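Local coordinates for protein nucleoside diphosphate kinase (Aquifex aeolicus, PDB 3ZTP) that probably makes nucleoside triphosphates other than ATP by passing the ATP gamma phosphate to nucleoside diphosphates through a phosphohistidine intermediate, at residues Ile9-Ala14 with Glu65-Gly70; Met39-Pro44 with Ser69-Ala74. All coordinates share one frame; numbering follows the deposited sequence.

In the fold
Along the chain the segments come as 9-14, 39-44, 65-70 and 69-74, the last two overlapping at Ser-69 and Gly-70 where helix 60-67 leads toward strand 72-78. The contact centres are about 6 Å apart. Interaction 1 packs Phe-66 and Met-67 on the turn from strand 3-10 into helix 12-17, whereas interaction 2 pairs the start of strand 72-78 with the end of strand 33-40, an outer strand of this chain's four-stranded antiparallel sheet. Strand 72-78 lies between the other two, and Ile-9, Val-10, Val-72 and Val-73 meet at the seam. Lys-11, a predicted ATP-binding residue near the predicted active-site His-120, follows strand 3-10, within interaction 1, while interaction 2 reaches toward neighbouring subunits of the homotetramer.

Interaction 1: residues Ile9-Ala14 with Glu65-Gly70; sequences IVKPDA and EFMSSG. With SO4 (sulfate ion), chain D.
Pro-12 lies over one face of the Phe-66 ring and Asp-13 meets its edge, where helix 60-67 and the residues after it pack on the strand-to-helix turn beside the predicted active site, in the ferredoxin-like alpha/beta fold of nucleoside diphosphate kinases. The proline CD forms a CH-pi contact 4.2 Å from the ring centroid, displaced toward the rim. At the edge, the Asp-13 carboxylate is turned 71° from the ring plane, and its OD1 comes within 3.5 Å of Phe-66 CZ; its other oxygen, OD2, bonds to the backbone N of Ala-118. The Lys-11 side chain crosses the ring at about a right angle and is extended beyond CG. Met-67 bends at chi2 and chi3, which brings its SD to 3.7 Å from Lys-11 CG, and its CE on to Ile-9 CG2. The aliphatic part of the lysine is thus lined by apolar groups, while NZ bonds to Asn-117 OD1 and makes two weak hydrogen bonds to a sulfate, probably from the crystallisation liquor, that is also hydrogen-bonded to Tyr-51 OH and His-120 ND1. Phe-66 O accepts from Ser-69 N and, at 2.6 Å, from Ser-69 OG, and Pro-12 CG rests 3.4 Å from Phe-66 O.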
loop_
_atom_site.group_PDB
_atom_site.type_symbol
_atom_site.label_atom_id
_atom_site.label_comp_id
_atom_site.label_asym_id
_atom_site.label_seq_id
_atom_site.Cartn_x
_atom_site.Cartn_y
_atom_site.Cartn_z
ATOM N N ILE A 9 6.427 9.885 13.625
ATOM C CA ILE A 9 5.675 10.593 12.573
ATOM C C ILE A 9 6.167 12.026 12.540
ATOM O O ILE A 9 6.119 12.719 13.560
ATOM C CB ILE A 9 4.156 10.591 12.793
ATOM C CG1 ILE A 9 3.666 9.159 12.978
ATOM C CG2 ILE A 9 3.494 11.243 11.600
ATOM C CD1 ILE A 9 2.169 9.076 13.325
ATOM N N VAL A 10 6.616 12.463 11.365
ATOM C CA VAL A 10 6.985 13.866 11.146
ATOM C C VAL A 10 5.699 14.606 10.846
ATOM O O VAL A 10 4.987 14.263 9.886
ATOM C CB VAL A 10 8.013 13.997 10.024
ATOM C CG1 VAL A 10 8.355 15.461 9.745
ATOM C CG2 VAL A 10 9.264 13.195 10.377
ATOM N N LYS A 11 5.367 15.566 11.695
ATOM C CA LYS A 11 4.062 16.207 11.699
ATOM C C LYS A 11 4.003 17.324 10.658
ATOM O O LYS A 11 5.022 17.750 10.102
ATOM C CB LYS A 11 3.749 16.742 13.097
ATOM C CG LYS A 11 3.757 15.702 14.183
ATOM C CD LYS A 11 3.353 16.276 15.540
ATOM C CE LYS A 11 3.143 15.224 16.604
ATOM N NZ LYS A 11 2.861 15.793 17.930
ATOM N N PRO A 12 2.796 17.817 10.367
ATOM C CA PRO A 12 2.696 18.768 9.261
ATOM C C PRO A 12 3.476 20.069 9.464
ATOM O O PRO A 12 3.852 20.712 8.469
ATOM C CB PRO A 12 1.182 19.010 9.132
ATOM C CG PRO A 12 0.581 17.766 9.635
ATOM C CD PRO A 12 1.461 17.362 10.803
ATOM N N ASP A 13 3.683 20.493 10.709
ATOM C CA ASP A 13 4.500 21.683 10.948
ATOM C C ASP A 13 5.929 21.496 10.443
ATOM O O ASP A 13 6.464 22.373 9.756
ATOM C CB ASP A 13 4.474 22.115 12.412
ATOM C CG ASP A 13 4.924 21.027 13.379
ATOM O OD1 ASP A 13 4.720 19.821 13.115
ATOM O OD2 ASP A 13 5.479 21.396 14.438
ATOM N N ALA A 14 6.553 20.382 10.794
ATOM C CA ALA A 14 7.916 20.119 10.358
ATOM C C ALA A 14 7.967 19.846 8.865
ATOM O O ALA A 14 8.942 20.202 8.199
ATOM C CB ALA A 14 8.505 18.944 11.162
ATOM N N GLU A 65 -7.430 17.515 14.048
ATOM C CA GLU A 65 -7.450 18.415 12.898
ATOM C C GLU A 65 -6.023 18.665 12.378
ATOM O O GLU A 65 -5.755 18.570 11.186
ATOM C CB GLU A 65 -8.110 19.761 13.260
ATOM C CG GLU A 65 -8.072 20.761 12.115
ATOM C CD GLU A 65 -8.703 22.105 12.448
ATOM O OE1 GLU A 65 -8.482 22.609 13.568
ATOM O OE2 GLU A 65 -9.401 22.664 11.571
ATOM N N PHE A 66 -5.106 18.969 13.293
ATOM C CA PHE A 66 -3.725 19.242 12.914
ATOM C C PHE A 66 -3.104 18.048 12.196
ATOM O O PHE A 66 -2.486 18.185 11.138
ATOM C CB PHE A 66 -2.930 19.592 14.172
ATOM C CG PHE A 66 -1.444 19.721 13.954
ATOM C CD1 PHE A 66 -0.934 20.538 12.956
ATOM C CD2 PHE A 66 -0.567 19.046 14.776
ATOM C CE1 PHE A 66 0.445 20.660 12.783
ATOM C CE2 PHE A 66 0.801 19.191 14.618
ATOM C CZ PHE A 66 1.295 19.969 13.623
ATOM N N MET A 67 -3.271 16.873 12.779
ATOM C CA MET A 67 -2.634 15.682 12.245
ATOM C C MET A 67 -3.245 15.173 10.942
ATOM O O MET A 67 -2.665 14.301 10.278
ATOM C CB MET A 67 -2.554 14.581 13.314
ATOM C CG MET A 67 -1.531 14.899 14.410
ATOM S SD MET A 67 0.167 15.086 13.799
ATOM C CE MET A 67 0.525 13.387 13.320
ATOM N N SER A 68 -4.408 15.709 10.591
ATOM C CA SER A 68 -5.063 15.400 9.323
ATOM C C SER A 68 -5.049 16.602 8.382
ATOM O O SER A 68 -5.732 16.573 7.359
ATOM C CB SER A 68 -6.506 14.909 9.548
ATOM O OG SER A 68 -7.306 15.847 10.254
ATOM N N SER A 69 -4.285 17.648 8.698
ATOM C CA SER A 69 -4.322 18.911 7.949
ATOM C C SER A 69 -3.422 18.944 6.734
ATOM O O SER A 69 -3.491 19.859 5.930
ATOM C CB SER A 69 -3.974 20.098 8.858
ATOM O OG SER A 69 -2.619 20.046 9.257
ATOM N N GLY A 70 -2.574 17.934 6.602
ATOM C CA GLY A 70 -1.669 17.843 5.474
ATOM C C GLY A 70 -0.937 16.525 5.575
ATOM O O GLY A 70 -1.083 15.811 6.561
HETATM S S SO4 D . 2.006 13.243 19.716
HETATM O O1 SO4 D . 3.380 13.702 19.890
HETATM O O2 SO4 D . 1.821 11.995 20.456
HETATM O O3 SO4 D . 1.036 14.185 20.268
HETATM O O4 SO4 D . 1.707 13.086 18.320
#

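Interaction 2: residues Met39-Pro44 with Ser69-Ala74; sequences MFRFTP and SGPVVA
Ser-69 and Gly-70 pass over one face of the Arg-41 guanidinium, leading into an antiparallel pairing of strands 72-78 and 33-40 in the kinase's central sheet. Gly-70 N sits above the centre of the guanidinium, 3.6 Å from its plane, and Arg-41 NH2 bonds to Ser-68 O. Past the strand pairing, a water donates to Gly-70 O and accepts from Phe-42 N. Pro-71 lies side by side with Met-39, its CB 4.1 Å from Met-39 CG; Val-142 of a second subunit packs on this proline. Val-72 and Phe-40 form a hydrogen-bonded pair, Phe-40 N giving to Val-72 O at 3.0 Å and Val-72 N to Phe-40 O at 2.9 Å. Val-72 CG2 stands over one face of the Phe-40 ring, 3.8 Å from its centroid, in a CH-pi contact. Val-73 faces Met-39 in the following non-hydrogen-bonded pair, on the side of the sheet where Ile-34 and Leu-37 of the second subunit pack. Ala-74 CB touches the edge of the Phe-40 ring, 3.8 Å from Phe-40 CE1, and Ile-135 of helix 125-135 also packs on Phe-40. An alanine here would probably leave Val-72 CG2 without this face and open a gap beside Ala-74 and Ile-135. The ring is led to its place beside Val-72 CG2 by Phe-40 CG, which sits between the backbone N and the carbonyl carbon (chi1 67°).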
loop_
_atom_site.group_PDB
_atom_site.type_symbol
_atom_site.label_atom_id
_atom_site.label_comp_id
_atom_site.label_asym_id
_atom_site.label_seq_id
_atom_site.Cartn_x
_atom_site.Cartn_y
_atom_site.Cartn_z
ATOM N N MET A 39 5.037 8.405 3.170
ATOM C CA MET A 39 4.222 9.617 3.230
ATOM C C MET A 39 2.773 9.235 2.996
ATOM O O MET A 39 2.475 8.489 2.072
ATOM C CB MET A 39 4.687 10.603 2.163
ATOM C CG MET A 39 3.849 11.846 2.119
ATOM S SD MET A 39 4.518 13.059 0.959
ATOM C CE MET A 39 5.983 13.500 1.781
ATOM N N PHE A 40 1.870 9.738 3.829
ATOM C CA PHE A 40 0.459 9.461 3.706
ATOM C C PHE A 40 -0.293 10.632 4.314
ATOM O O PHE A 40 0.319 11.563 4.856
ATOM C CB PHE A 40 0.093 8.124 4.391
ATOM C CG PHE A 40 0.256 8.156 5.866
ATOM C CD1 PHE A 40 1.506 8.000 6.434
ATOM C CD2 PHE A 40 -0.840 8.404 6.705
ATOM C CE1 PHE A 40 1.681 8.084 7.815
ATOM C CE2 PHE A 40 -0.664 8.449 8.097
ATOM C CZ PHE A 40 0.601 8.307 8.631
ATOM N N ARG A 41 -1.614 10.598 4.220
ATOM C CA ARG A 41 -2.451 11.628 4.820
ATOM C C ARG A 41 -3.505 10.960 5.689
ATOM O O ARG A 41 -4.325 10.170 5.197
ATOM C CB ARG A 41 -3.105 12.457 3.737
ATOM C CG ARG A 41 -4.147 13.415 4.285
ATOM C CD ARG A 41 -3.788 14.804 3.977
ATOM N NE ARG A 41 -4.745 15.761 4.524
ATOM C CZ ARG A 41 -4.982 16.929 3.961
ATOM N NH1 ARG A 41 -4.330 17.276 2.855
ATOM N NH2 ARG A 41 -5.845 17.756 4.522
ATOM N N PHE A 42 -3.481 11.227 6.983
ATOM C CA PHE A 42 -4.562 10.793 7.861
ATOM C C PHE A 42 -5.857 11.494 7.452
ATOM O O PHE A 42 -5.881 12.731 7.321
ATOM C CB PHE A 42 -4.310 11.254 9.306
ATOM C CG PHE A 42 -3.377 10.410 10.120
ATOM C CD1 PHE A 42 -3.685 9.105 10.462
ATOM C CD2 PHE A 42 -2.220 10.966 10.632
ATOM C CE1 PHE A 42 -2.858 8.359 11.269
ATOM C CE2 PHE A 42 -1.382 10.213 11.443
ATOM C CZ PHE A 42 -1.698 8.907 11.761
ATOM N N THR A 43 -6.930 10.718 7.302
ATOM C CA THR A 43 -8.265 11.316 7.409
ATOM C C THR A 43 -8.494 11.716 8.868
ATOM O O THR A 43 -7.831 11.214 9.762
ATOM C CB THR A 43 -9.360 10.321 7.027
ATOM O OG1 THR A 43 -9.318 9.235 7.955
ATOM C CG2 THR A 43 -9.139 9.794 5.624
ATOM N N PRO A 44 -9.441 12.617 9.127
ATOM C CA PRO A 44 -9.737 12.925 10.521
ATOM C C PRO A 44 -10.128 11.680 11.321
ATOM O O PRO A 44 -9.722 11.530 12.474
ATOM C CB PRO A 44 -10.895 13.937 10.407
ATOM C CG PRO A 44 -10.640 14.635 9.102
ATOM C CD PRO A 44 -10.131 13.523 8.196
ATOM N N SER A 69 -4.285 17.648 8.698
ATOM C CA SER A 69 -4.322 18.911 7.949
ATOM C C SER A 69 -3.422 18.944 6.734
ATOM O O SER A 69 -3.491 19.859 5.930
ATOM C CB SER A 69 -3.974 20.098 8.858
ATOM O OG SER A 69 -2.619 20.046 9.257
ATOM N N GLY A 70 -2.574 17.934 6.602
ATOM C CA GLY A 70 -1.669 17.843 5.474
ATOM C C GLY A 70 -0.937 16.525 5.575
ATOM O O GLY A 70 -1.083 15.811 6.561
ATOM N N PRO A 71 -0.160 16.190 4.556
ATOM C CA PRO A 71 0.539 14.907 4.634
ATOM C C PRO A 71 1.564 14.846 5.770
ATOM O O PRO A 71 2.113 15.878 6.224
ATOM C CB PRO A 71 1.241 14.781 3.284
ATOM C CG PRO A 71 1.000 16.049 2.539
ATOM C CD PRO A 71 0.042 16.905 3.288
ATOM N N VAL A 72 1.829 13.629 6.227
ATOM C CA VAL A 72 2.849 13.342 7.215
ATOM C C VAL A 72 3.722 12.234 6.698
ATOM O O VAL A 72 3.393 11.576 5.701
ATOM C CB VAL A 72 2.240 12.940 8.582
ATOM C CG1 VAL A 72 1.455 14.103 9.197
ATOM C CG2 VAL A 72 1.302 11.747 8.477
ATOM N N VAL A 73 4.846 12.017 7.358
ATOM C CA VAL A 73 5.721 10.894 7.033
ATOM C C VAL A 73 5.970 10.101 8.283
ATOM O O VAL A 73 6.404 10.628 9.309
ATOM C CB VAL A 73 7.059 11.366 6.447
ATOM C CG1 VAL A 73 8.050 10.210 6.363
ATOM C CG2 VAL A 73 6.826 11.991 5.062
ATOM N N ALA A 74 5.721 8.805 8.216
ATOM C CA ALA A 74 6.026 7.900 9.317
ATOM C C ALA A 74 7.198 6.996 8.972
ATOM O O ALA A 74 7.429 6.674 7.797
ATOM C CB ALA A 74 4.797 7.036 9.654
HETATM O O HOH W 1 -1.907 13.455 7.793
#